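Local coordinates for cysteine synthase (Fusobacterium nucleatum subsp. nucleatum, PDB 5Z5C), which produces hydrogen sulfide from cysteine as a pyridoxal 5'-phosphate-dependent cysteine (hydroxyl) lyase, at the interface of chains A and B. Numbering follows the deposited sequence. Chains: chain A/B, Cysteine synthase.

The interface of chains A and B. Residues chain A 15-16, 18, 43, 338; chain B 21, 43, 336, 338.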
loop_
_atom_site.group_PDB
_atom_site.type_symbol
_atom_site.label_atom_id
_atom_site.label_comp_id
_atom_site.label_asym_id
_atom_site.label_seq_id
_atom_site.Cartn_x
_atom_site.Cartn_y
_atom_site.Cartn_z
ATOM N N ASN A 15 -3.598 13.427 8.040
ATOM C CA ASN A 15 -4.278 12.140 8.271
ATOM C C ASN A 15 -4.040 11.156 7.145
ATOM O O ASN A 15 -4.450 10.034 7.254
ATOM C CB ASN A 15 -5.775 12.378 8.471
ATOM C CG ASN A 15 -6.058 13.139 9.752
ATOM O OD1 ASN A 15 -5.457 12.842 10.745
ATOM N ND2 ASN A 15 -6.926 14.149 9.711
ATOM N N LEU A 16 -3.399 11.578 6.049
ATOM C CA LEU A 16 -3.050 10.691 4.946
ATOM C C LEU A 16 -1.724 9.980 5.148
ATOM O O LEU A 16 -1.384 9.133 4.333
ATOM C CB LEU A 16 -3.020 11.445 3.599
ATOM C CG LEU A 16 -4.326 12.041 3.149
ATOM C CD1 LEU A 16 -4.136 12.936 1.937
ATOM C CD2 LEU A 16 -5.336 10.928 2.841
ATOM N N GLY A 18 1.538 8.497 8.076
ATOM C CA GLY A 18 1.881 8.217 9.424
ATOM C C GLY A 18 0.910 7.299 10.145
ATOM O O GLY A 18 -0.057 6.777 9.557
ATOM N N TYR A 43 1.825 1.732 4.837
ATOM C CA TYR A 43 0.491 2.167 5.212
ATOM C C TYR A 43 0.453 3.712 5.143
ATOM O O TYR A 43 0.293 4.390 6.138
ATOM C CB TYR A 43 0.177 1.799 6.645
ATOM C CG TYR A 43 -0.115 0.289 6.886
ATOM C CD1 TYR A 43 0.891 -0.664 6.789
ATOM C CD2 TYR A 43 -1.388 -0.141 7.239
ATOM C CE1 TYR A 43 0.630 -2.042 7.026
ATOM C CE2 TYR A 43 -1.659 -1.501 7.477
ATOM C CZ TYR A 43 -0.646 -2.435 7.368
ATOM O OH TYR A 43 -0.925 -3.760 7.606
ATOM N N ARG A 338 -0.121 0.098 17.287
ATOM C CA ARG A 338 -0.496 1.235 16.435
ATOM C C ARG A 338 -1.331 2.213 17.229
ATOM O O ARG A 338 -2.361 1.801 17.756
ATOM C CB ARG A 338 -1.331 0.729 15.263
ATOM C CG ARG A 338 -1.201 1.548 14.003
ATOM C CD ARG A 338 -1.729 0.763 12.852
ATOM N NE ARG A 338 -1.960 1.574 11.675
ATOM C CZ ARG A 338 -2.730 1.206 10.666
ATOM N NH1 ARG A 338 -3.304 0.003 10.672
ATOM N NH2 ARG A 338 -2.905 2.021 9.635
ATOM N N PRO B 21 -8.278 6.059 6.079
ATOM C CA PRO B 21 -8.807 7.437 5.899
ATOM C C PRO B 21 -10.182 7.519 5.220
ATOM O O PRO B 21 -10.443 6.757 4.276
ATOM C CB PRO B 21 -7.775 8.110 4.988
ATOM C CG PRO B 21 -6.622 7.212 4.928
ATOM C CD PRO B 21 -7.060 5.828 5.311
ATOM N N TYR B 43 -4.685 1.513 2.472
ATOM C CA TYR B 43 -3.996 1.585 3.761
ATOM C C TYR B 43 -4.266 0.286 4.614
ATOM O O TYR B 43 -4.836 0.340 5.718
ATOM C CB TYR B 43 -4.523 2.765 4.574
ATOM C CG TYR B 43 -4.114 4.151 4.048
ATOM C CD1 TYR B 43 -4.719 4.701 2.924
ATOM C CD2 TYR B 43 -3.163 4.916 4.715
ATOM C CE1 TYR B 43 -4.363 5.958 2.465
ATOM C CE2 TYR B 43 -2.806 6.177 4.261
ATOM C CZ TYR B 43 -3.408 6.697 3.131
ATOM O OH TYR B 43 -3.059 7.960 2.682
ATOM N N VAL B 336 -10.080 15.114 5.547
ATOM C CA VAL B 336 -9.626 13.724 5.759
ATOM C C VAL B 336 -9.797 13.372 7.261
ATOM O O VAL B 336 -9.326 14.085 8.106
ATOM C CB VAL B 336 -8.163 13.493 5.337
ATOM C CG1 VAL B 336 -7.708 12.028 5.609
ATOM C CG2 VAL B 336 -7.975 13.830 3.873
ATOM N N ARG B 338 -9.431 10.289 10.184
ATOM C CA ARG B 338 -8.754 9.041 10.513
ATOM C C ARG B 338 -9.025 8.801 12.005
ATOM O O ARG B 338 -8.555 9.580 12.857
ATOM C CB ARG B 338 -7.251 9.200 10.261
ATOM C CG ARG B 338 -6.475 7.881 10.220
ATOM C CD ARG B 338 -6.412 7.346 8.807
ATOM N NE ARG B 338 -5.718 6.064 8.720
ATOM C CZ ARG B 338 -4.434 5.915 8.369
ATOM N NH1 ARG B 338 -3.672 6.984 8.120
ATOM N NH2 ARG B 338 -3.909 4.704 8.285
HETATM O O HOH W 1 -0.936 6.784 6.996
HETATM O O HOH W 2 -5.007 -0.901 8.206
HETATM O O HOH W 3 -0.985 4.148 8.663
#
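With CG beside the backbone N and anti to the carbonyl carbon (chi1 -71°), the ring of B:Tyr43 reaches across to the 3-10 helix 13-16 of chain A, where its phenol OH donates a hydrogen bond to the backbone carbonyl A:Leu16 O at 2.6 Å. That oxygen also lies in the plane of the ring, at its edge, while CG of B:Pro21 sits 3.5 Å above the centre of one face; the ring is thus fixed by packing within its own chain and by a polar bond from the other.

B:Arg338 has CG anti to its N, but its chain bends at chi2 (91°), which turns the guanidinium towards the A:Asn15 carbonyl. NH1 of B:Arg338 donates to A:Asn15 O at 3.3 Å, a long bond with the donor above the carbonyl plane. In the guanidinium plane, water 1 bridges the same NH1 (3.0 Å from B:Arg338 NH1, 168° at H) to A:Gly18 O and A:Tyr43 O. The A:Asn15 side chain runs past B:Arg338 in the opposite direction, its amide perpendicular to the guanidinium, and ND2 of A:Asn15 donates to B:Val336 O at 2.9 Å. CB of A:Asn15 also packs on CG1 of B:Val336 (3.5 Å), which touches CD2 of A:Leu16.

Near the two-fold axis A:Arg338, extended from CG to NE, crosses B:Arg338 at about a right angle. NH2 of A:Arg338 and NH2 of B:Arg338 are 3.2 Å apart without a hydrogen bond; water 3 lies 3.0 Å from each of them and also meets the carbonyls of A:Gly18 and A:Tyr43. These oxygens may offset part of the paired positive charge. Water 2 bridges A:Arg338 NH1 to B:Tyr43 O.

The interface as a whole is two-fold symmetric, although the two arginines differ in shape; joining 15-18 to 336-338, with Tyr43 meeting Tyr43 alongside, it probably stabilises a homodimer.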